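AvrRxo1-ORF1 (Xanthomonas oryzae pv. oryzicola, PDB 4Z8T) probably acts as a kinase of the zeta-toxin and polynucleotide kinase type, delivered as a type III effector, and is bound by its partner AvrRxo1-ORF2. Local coordinates at residues Arg136-Leu141 with Asp167-Leu172; Lys42-Ala47 with Ser131-Arg136; Phe243-Ala246 with Glu250-Met253. One frame throughout, in Å; residues are numbered along the deposited sequence.

Interaction 1 (Arg136-Leu141 with Asp167-Leu172)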
loop_
_atom_site.group_PDB
_atom_site.type_symbol
_atom_site.label_atom_id
_atom_site.label_comp_id
_atom_site.label_asym_id
_atom_site.label_seq_id
_atom_site.Cartn_x
_atom_site.Cartn_y
_atom_site.Cartn_z
ATOM N N ARG A 136 -37.922 9.680 12.001
ATOM C CA ARG A 136 -39.101 9.657 12.844
ATOM C C ARG A 136 -39.094 8.412 13.727
ATOM O O ARG A 136 -39.457 8.466 14.903
ATOM C CB ARG A 136 -40.370 9.720 11.991
ATOM C CG ARG A 136 -41.629 9.615 12.804
ATOM C CD ARG A 136 -42.665 10.676 12.442
ATOM N NE ARG A 136 -44.001 10.232 12.831
ATOM C CZ ARG A 136 -44.429 10.161 14.088
ATOM N NH1 ARG A 136 -45.655 9.731 14.344
ATOM N NH2 ARG A 136 -43.636 10.516 15.092
ATOM N N PHE A 137 -38.640 7.298 13.159
ATOM C CA PHE A 137 -38.570 6.034 13.882
ATOM C C PHE A 137 -37.578 6.173 15.044
ATOM O O PHE A 137 -37.899 5.851 16.191
ATOM C CB PHE A 137 -38.179 4.921 12.894
ATOM C CG PHE A 137 -37.959 3.566 13.515
ATOM C CD1 PHE A 137 -38.857 3.023 14.420
ATOM C CD2 PHE A 137 -36.852 2.815 13.149
ATOM C CE1 PHE A 137 -38.641 1.766 14.967
ATOM C CE2 PHE A 137 -36.634 1.553 13.684
ATOM C CZ PHE A 137 -37.528 1.028 14.590
ATOM N N GLU A 138 -36.394 6.697 14.751
ATOM C CA GLU A 138 -35.372 6.872 15.780
ATOM C C GLU A 138 -35.821 7.862 16.855
ATOM O O GLU A 138 -35.551 7.669 18.043
ATOM C CB GLU A 138 -34.056 7.331 15.146
ATOM C CG GLU A 138 -32.902 7.499 16.138
ATOM C CD GLU A 138 -31.676 8.111 15.499
ATOM O OE1 GLU A 138 -31.191 7.558 14.485
ATOM O OE2 GLU A 138 -31.191 9.148 16.012
ATOM N N GLY A 139 -36.510 8.919 16.437
ATOM C CA GLY A 139 -37.010 9.908 17.378
ATOM C C GLY A 139 -37.938 9.324 18.425
ATOM O O GLY A 139 -37.844 9.660 19.613
ATOM N N GLY A 140 -38.843 8.456 17.988
ATOM C CA GLY A 140 -39.787 7.819 18.882
ATOM C C GLY A 140 -39.130 6.782 19.773
ATOM O O GLY A 140 -39.632 6.482 20.856
ATOM N N LEU A 141 -38.009 6.228 19.316
ATOM C CA LEU A 141 -37.290 5.229 20.100
ATOM C C LEU A 141 -36.493 5.854 21.228
ATOM O O LEU A 141 -36.172 5.177 22.210
ATOM C CB LEU A 141 -36.336 4.421 19.214
ATOM C CG LEU A 141 -36.999 3.393 18.298
ATOM C CD1 LEU A 141 -35.967 2.723 17.391
ATOM C CD2 LEU A 141 -37.715 2.369 19.140
ATOM N N ASP A 167 -20.475 11.119 17.377
ATOM C CA ASP A 167 -20.751 12.017 18.500
ATOM C C ASP A 167 -22.240 12.081 18.816
ATOM O O ASP A 167 -22.639 12.099 19.982
ATOM C CB ASP A 167 -20.255 13.440 18.191
ATOM C CG ASP A 167 -18.745 13.570 18.238
ATOM O OD1 ASP A 167 -18.072 12.661 18.762
ATOM O OD2 ASP A 167 -18.228 14.610 17.764
ATOM N N SER A 168 -23.053 12.133 17.769
ATOM C CA SER A 168 -24.493 12.234 17.927
ATOM C C SER A 168 -25.059 11.004 18.615
ATOM O O SER A 168 -25.894 11.134 19.503
ATOM C CB SER A 168 -25.192 12.479 16.582
ATOM O OG SER A 168 -25.268 11.292 15.806
ATOM N N TYR A 169 -24.594 9.813 18.240
ATOM C CA TYR A 169 -25.111 8.606 18.883
ATOM C C TYR A 169 -24.600 8.425 20.311
ATOM O O TYR A 169 -25.328 7.923 21.169
ATOM C CB TYR A 169 -24.913 7.347 18.008
ATOM C CG TYR A 169 -25.934 7.313 16.897
ATOM C CD1 TYR A 169 -27.272 7.058 17.173
ATOM C CD2 TYR A 169 -25.578 7.594 15.584
ATOM C CE1 TYR A 169 -28.222 7.060 16.168
ATOM C CE2 TYR A 169 -26.522 7.599 14.576
ATOM C CZ TYR A 169 -27.834 7.322 14.873
ATOM O OH TYR A 169 -28.772 7.334 13.872
ATOM N N ILE A 170 -23.364 8.851 20.567
ATOM C CA ILE A 170 -22.830 8.843 21.927
ATOM C C ILE A 170 -23.672 9.785 22.787
ATOM O O ILE A 170 -24.061 9.445 23.903
ATOM C CB ILE A 170 -21.335 9.244 21.967
ATOM C CG1 ILE A 170 -20.466 8.094 21.439
ATOM C CG2 ILE A 170 -20.910 9.604 23.380
ATOM C CD1 ILE A 170 -18.983 8.444 21.270
ATOM N N GLN A 171 -23.961 10.965 22.253
ATOM C CA GLN A 171 -24.801 11.924 22.970
ATOM C C GLN A 171 -26.194 11.352 23.224
ATOM O O GLN A 171 -26.721 11.473 24.325
ATOM C CB GLN A 171 -24.892 13.234 22.200
ATOM C CG GLN A 171 -25.604 14.335 22.961
ATOM C CD GLN A 171 -25.530 15.661 22.235
ATOM O OE1 GLN A 171 -25.569 15.708 21.001
ATOM N NE2 GLN A 171 -25.413 16.747 22.993
ATOM N N LEU A 172 -26.783 10.706 22.221
ATOM C CA LEU A 172 -28.087 10.084 22.406
ATOM C C LEU A 172 -28.037 9.043 23.517
ATOM O O LEU A 172 -28.923 8.994 24.364
ATOM C CB LEU A 172 -28.566 9.436 21.101
ATOM C CG LEU A 172 -30.016 8.947 21.069
ATOM C CD1 LEU A 172 -30.603 9.153 19.675
ATOM C CD2 LEU A 172 -30.124 7.494 21.464
#

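Interaction 2 (Lys42-Ala47 with Ser131-Arg136)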
loop_
_atom_site.group_PDB
_atom_site.type_symbol
_atom_site.label_atom_id
_atom_site.label_comp_id
_atom_site.label_asym_id
_atom_site.label_seq_id
_atom_site.Cartn_x
_atom_site.Cartn_y
_atom_site.Cartn_z
ATOM N N LYS A 42 -48.412 3.295 8.793
ATOM C CA LYS A 42 -48.406 1.845 8.799
ATOM C C LYS A 42 -46.983 1.316 8.947
ATOM O O LYS A 42 -46.730 0.427 9.754
ATOM C CB LYS A 42 -49.014 1.291 7.514
ATOM C CG LYS A 42 -49.107 -0.222 7.527
ATOM C CD LYS A 42 -49.598 -0.802 6.209
ATOM C CE LYS A 42 -48.500 -0.818 5.161
ATOM N NZ LYS A 42 -48.844 -1.716 4.013
ATOM N N LEU A 43 -46.062 1.860 8.165
ATOM C CA LEU A 43 -44.684 1.381 8.218
ATOM C C LEU A 43 -44.024 1.681 9.562
ATOM O O LEU A 43 -43.248 0.859 10.067
ATOM C CB LEU A 43 -43.864 1.953 7.065
ATOM C CG LEU A 43 -44.400 1.569 5.683
ATOM C CD1 LEU A 43 -43.484 2.119 4.609
ATOM C CD2 LEU A 43 -44.524 0.076 5.543
ATOM N N LEU A 44 -44.331 2.841 10.141
ATOM C CA LEU A 44 -43.752 3.197 11.439
ATOM C C LEU A 44 -44.328 2.318 12.534
ATOM O O LEU A 44 -43.613 1.930 13.461
ATOM C CB LEU A 44 -43.971 4.676 11.764
ATOM C CG LEU A 44 -43.123 5.645 10.943
ATOM C CD1 LEU A 44 -43.545 7.086 11.145
ATOM C CD2 LEU A 44 -41.642 5.475 11.289
ATOM N N ASP A 45 -45.614 1.989 12.430
ATOM C CA ASP A 45 -46.224 1.089 13.406
ATOM C C ASP A 45 -45.557 -0.277 13.368
ATOM O O ASP A 45 -45.285 -0.878 14.415
ATOM C CB ASP A 45 -47.728 0.930 13.151
ATOM C CG ASP A 45 -48.523 2.156 13.549
ATOM O OD1 ASP A 45 -48.015 2.982 14.335
ATOM O OD2 ASP A 45 -49.674 2.289 13.083
ATOM N N GLN A 46 -45.289 -0.764 12.160
ATOM C CA GLN A 46 -44.664 -2.070 12.002
ATOM C C GLN A 46 -43.254 -2.073 12.595
ATOM O O GLN A 46 -42.882 -2.980 13.344
ATOM C CB GLN A 46 -44.606 -2.458 10.524
ATOM C CG GLN A 46 -45.972 -2.760 9.914
ATOM C CD GLN A 46 -45.897 -3.076 8.426
ATOM O OE1 GLN A 46 -44.818 -3.054 7.819
ATOM N NE2 GLN A 46 -47.046 -3.379 7.830
ATOM N N ALA A 47 -42.483 -1.053 12.246
ATOM C CA ALA A 47 -41.096 -0.938 12.704
ATOM C C ALA A 47 -41.048 -0.815 14.221
ATOM O O ALA A 47 -40.201 -1.423 14.896
ATOM C CB ALA A 47 -40.433 0.265 12.045
ATOM N N SER A 131 -35.358 7.950 4.584
ATOM C CA SER A 131 -34.508 8.601 5.584
ATOM C C SER A 131 -35.382 9.383 6.557
ATOM O O SER A 131 -35.177 9.336 7.773
ATOM C CB SER A 131 -33.473 9.504 4.907
ATOM O OG SER A 131 -32.613 10.095 5.868
ATOM N N PHE A 132 -36.377 10.075 6.015
ATOM C CA PHE A 132 -37.365 10.759 6.837
ATOM C C PHE A 132 -38.069 9.798 7.796
ATOM O O PHE A 132 -38.233 10.096 8.982
ATOM C CB PHE A 132 -38.369 11.483 5.940
ATOM C CG PHE A 132 -39.704 11.692 6.572
ATOM C CD1 PHE A 132 -39.911 12.733 7.461
ATOM C CD2 PHE A 132 -40.767 10.859 6.258
ATOM C CE1 PHE A 132 -41.152 12.928 8.042
ATOM C CE2 PHE A 132 -42.007 11.047 6.841
ATOM C CZ PHE A 132 -42.197 12.088 7.732
ATOM N N LEU A 133 -38.482 8.638 7.295
ATOM C CA LEU A 133 -39.118 7.655 8.163
ATOM C C LEU A 133 -38.158 7.128 9.225
ATOM O O LEU A 133 -38.560 6.910 10.362
ATOM C CB LEU A 133 -39.696 6.494 7.354
ATOM C CG LEU A 133 -40.934 6.821 6.524
ATOM C CD1 LEU A 133 -41.502 5.553 5.915
ATOM C CD2 LEU A 133 -41.999 7.532 7.370
ATOM N N ALA A 134 -36.895 6.915 8.858
ATOM C CA ALA A 134 -35.929 6.399 9.823
ATOM C C ALA A 134 -35.723 7.393 10.953
ATOM O O ALA A 134 -35.550 7.005 12.115
ATOM C CB ALA A 134 -34.599 6.078 9.142
ATOM N N ASP A 135 -35.747 8.680 10.616
ATOM C CA ASP A 135 -35.529 9.713 11.621
ATOM C C ASP A 135 -36.722 9.831 12.552
ATOM O O ASP A 135 -36.569 10.054 13.757
ATOM C CB ASP A 135 -35.232 11.052 10.951
ATOM C CG ASP A 135 -33.891 11.067 10.271
ATOM O OD1 ASP A 135 -33.030 10.236 10.635
ATOM O OD2 ASP A 135 -33.689 11.917 9.376
ATOM N N ARG A 136 -37.922 9.680 12.001
ATOM C CA ARG A 136 -39.101 9.657 12.844
ATOM C C ARG A 136 -39.094 8.412 13.727
ATOM O O ARG A 136 -39.457 8.466 14.903
ATOM C CB ARG A 136 -40.370 9.720 11.991
ATOM C CG ARG A 136 -41.629 9.615 12.804
ATOM C CD ARG A 136 -42.665 10.676 12.442
ATOM N NE ARG A 136 -44.001 10.232 12.831
ATOM C CZ ARG A 136 -44.429 10.161 14.088
ATOM N NH1 ARG A 136 -45.655 9.731 14.344
ATOM N NH2 ARG A 136 -43.636 10.516 15.092
#

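Interaction 3 (Phe243-Ala246 with Glu250-Met253)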
loop_
_atom_site.group_PDB
_atom_site.type_symbol
_atom_site.label_atom_id
_atom_site.label_comp_id
_atom_site.label_asym_id
_atom_site.label_seq_id
_atom_site.Cartn_x
_atom_site.Cartn_y
_atom_site.Cartn_z
ATOM N N PHE A 243 -13.541 -5.781 13.946
ATOM C CA PHE A 243 -13.262 -7.033 13.239
ATOM C C PHE A 243 -12.810 -6.681 11.852
ATOM O O PHE A 243 -13.419 -5.838 11.214
ATOM C CB PHE A 243 -14.523 -7.904 13.147
ATOM C CG PHE A 243 -15.005 -8.407 14.476
ATOM C CD1 PHE A 243 -14.491 -9.569 15.027
ATOM C CD2 PHE A 243 -15.956 -7.692 15.196
ATOM C CE1 PHE A 243 -14.939 -10.024 16.276
ATOM C CE2 PHE A 243 -16.404 -8.148 16.436
ATOM C CZ PHE A 243 -15.898 -9.297 16.972
ATOM N N GLY A 244 -11.737 -7.318 11.397
ATOM C CA GLY A 244 -11.211 -7.079 10.069
ATOM C C GLY A 244 -11.206 -8.383 9.308
ATOM O O GLY A 244 -11.545 -9.426 9.866
ATOM N N THR A 245 -10.828 -8.317 8.039
ATOM C CA THR A 245 -10.938 -9.481 7.165
ATOM C C THR A 245 -9.556 -10.003 6.801
ATOM O O THR A 245 -8.729 -9.278 6.247
ATOM C CB THR A 245 -11.728 -9.124 5.898
ATOM O OG1 THR A 245 -13.013 -8.599 6.269
ATOM C CG2 THR A 245 -11.923 -10.386 5.013
ATOM N N ALA A 246 -9.304 -11.269 7.133
ATOM C CA ALA A 246 -8.061 -11.937 6.766
ATOM C C ALA A 246 -8.040 -12.244 5.277
ATOM O O ALA A 246 -9.034 -12.070 4.581
ATOM C CB ALA A 246 -7.901 -13.208 7.565
ATOM N N GLU A 250 -12.055 -14.633 6.160
ATOM C CA GLU A 250 -12.691 -14.771 7.468
ATOM C C GLU A 250 -12.446 -13.556 8.353
ATOM O O GLU A 250 -11.392 -12.928 8.280
ATOM C CB GLU A 250 -12.324 -16.062 8.197
ATOM C CG GLU A 250 -13.234 -16.330 9.431
ATOM C CD GLU A 250 -14.754 -16.184 9.162
ATOM O OE1 GLU A 250 -15.316 -15.068 9.307
ATOM O OE2 GLU A 250 -15.401 -17.203 8.831
ATOM N N LYS A 251 -13.441 -13.238 9.170
ATOM C CA LYS A 251 -13.355 -12.104 10.084
ATOM C C LYS A 251 -12.561 -12.480 11.319
ATOM O O LYS A 251 -12.739 -13.568 11.885
ATOM C CB LYS A 251 -14.757 -11.658 10.487
ATOM C CG LYS A 251 -15.533 -10.983 9.356
ATOM C CD LYS A 251 -14.851 -9.683 8.957
ATOM C CE LYS A 251 -15.740 -8.839 8.070
ATOM N NZ LYS A 251 -15.811 -9.377 6.668
ATOM N N VAL A 252 -11.700 -11.567 11.761
ATOM C CA VAL A 252 -10.902 -11.805 12.953
ATOM C C VAL A 252 -10.931 -10.548 13.801
ATOM O O VAL A 252 -11.092 -9.447 13.272
ATOM C CB VAL A 252 -9.446 -12.163 12.610
ATOM C CG1 VAL A 252 -9.378 -13.482 11.848
ATOM C CG2 VAL A 252 -8.839 -11.073 11.770
HETATM N N MSE A 253 -10.780 -10.721 15.105
HETATM C CA MSE A 253 -10.719 -9.582 16.015
HETATM C C MSE A 253 -9.409 -8.848 15.811
HETATM O O MSE A 253 -8.334 -9.464 15.735
HETATM C CB MSE A 253 -10.799 -10.058 17.457
HETATM C CG MSE A 253 -10.676 -8.949 18.442
HETATM SE SE MSE A 253 -12.426 -8.191 18.754
HETATM C CE MSE A 253 -13.367 -9.737 19.570
#

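Interaction 1 (Arg136-Leu141 with Asp167-Leu172)
A chi1 of -178° sends the Glu138 side chain off opposite its own amide nitrogen, and the extended chain beyond CG carries the carboxylate to Tyr169. Tyr169 CG lies beside its backbone N, opposite the carbonyl carbon, and the far end of the ring comes nearer the carboxylate than the CB direction alone would bring it. The two meet in a short hydrogen bond: Tyr169 OH donates to Glu138 OE1 over 2.5 Å. The hydroxyl approaches on the syn side of the carboxylate and lies 28° out of its plane. Glu138 OE1 comes at the edge of the Tyr169 ring, near its plane, with carboxylate and ring planes 57° apart. Lys158 NZ also hydrogen-bonds Tyr169 OH and lies at long, weak range from Glu138 OE1. The other oxygen, Glu138 OE2, rests 3.7 Å from Leu172 CD1. The contact buries 121 Å² and consists of three side chains, Glu138, Tyr169 and Leu172. Helix 163-176 belongs to the beta-alpha-beta crossover from strand 154-157 to strand 179-185, over strand 66-71; Tyr169 touches both Val156 and Leu67, Leu172 also meets Leu67, and Phe137 turns from helix 123-141 to helix 34-60.

Interaction 2 (Lys42-Ala47 with Ser131-Arg136)
Leu44 projects from its helix toward Leu133 and Arg136, about one turn apart on the facing helix, and meets each at a different angle. Against Arg136 it stands at about a right angle: Leu44 CD1 lies 3.6 Å from Arg136 CG and, at a similar distance, beside Arg136 NE, so a methyl group abuts the aliphatic stem where it runs into the guanidinium. A chi2 of 132° bends that stem, and its CG, CD and NE lie along the Leu44 CD1 methyl. Leu133 is approached on a slant, with Leu44 CD1 4.1 Å from Leu133 CD2, while the other branch, Leu44 CD2, sits 3.5 Å from the carbonyl oxygen Leu133 O. Leu43 adds a lighter methyl contact, its CD1 4.2 Å from Leu133 CD1. No hydrogen bond joins the segments. The helix axes approach to 10.5 Å and cross at -47°, close to the value for ridges-into-grooves packing built on residues four apart; consistent with this, Leu44 touches Phe137 as well as Leu133. The contact joins helix 34-60 to helix 123-141, and Phe107 and Leu111 cover both Leu43 and Leu133. Beside it, the ring of Phe132 meets those of Trp32 and His40. Asp135 points its CB away from helix 34-60, and its OD2 forms a salt bridge with Arg59 of the AvrRxo1-ORF2 chain.

Interaction 3 (Phe243-Ala246 with Glu250-Met253)
Phe243 to Thr245 and Lys251 to Met253 pair as antiparallel strands of a beta hairpin, and its tight part is the backbone. Gly244 and Val252 form the hydrogen-bonded pair: Gly244 N gives to Val252 O and Val252 N to Gly244 O, each over 2.9 Å. Nearer the turn, Ala246 N bonds Glu250 O at 2.9 Å. The short strand axes make 138°, a marked twist away from exact antiparallel.

The face carrying Phe243, Thr245, Lys251 and Met253 is packed too. Lys251, bent at chi2 and chi4, folds across to Thr245, and Lys251 NZ donates to Thr245 OG1 at 2.9 Å. The same NZ bonds Thr76 O, tying the hairpin to the probable P-loop. Thr245 OG1 also bonds Asp186 O, just after strand 179-185. Met253, a selenomethionine, puts its SE, in place of sulfur, over one face of the Phe243 ring, 4.3 Å from the centroid and 26° off the normal, a Met-aromatic contact; a crystal neighbour touches Met253 and may influence its conformation.

Looser packing marks the other face, where Gly244 has no side chain and the side chain of partly exposed Val252 comes nearest through CG2, 3.7 Å from Gly244 O. At the turn Glu250 directs its CB away from the partner strand, and its carboxylate bends along its own strand: Glu250 OE1 accepts from Lys251 N at 2.6 Å, on the anti side.

How the interactions relate
Interactions 1 and 2 are successive contacts of helix 123-141, share Arg136 and lie about 14 Å apart between centres. They touch through Phe137, whose CE1 lies 3.6 Å from Ala47 O and whose CB lies 3.9 Å from Leu44 CD2. Phe137 thus belongs to a segment of interaction 1 but packs on one of interaction 2; helix 123-141 reaches helix 163-176 through Glu138. Interaction 3 is remote: about 29 Å from interaction 1 between centres (nearest atoms about 17 Å) and about 33 Å from interaction 2 (nearest atoms about 24 Å). It borders the probable sulfate-binding P-loop through Lys251, whereas interaction 1 rests on strand 66-71, which leads into that loop, and interaction 2 lies beside the AvrRxo1-ORF2 interface.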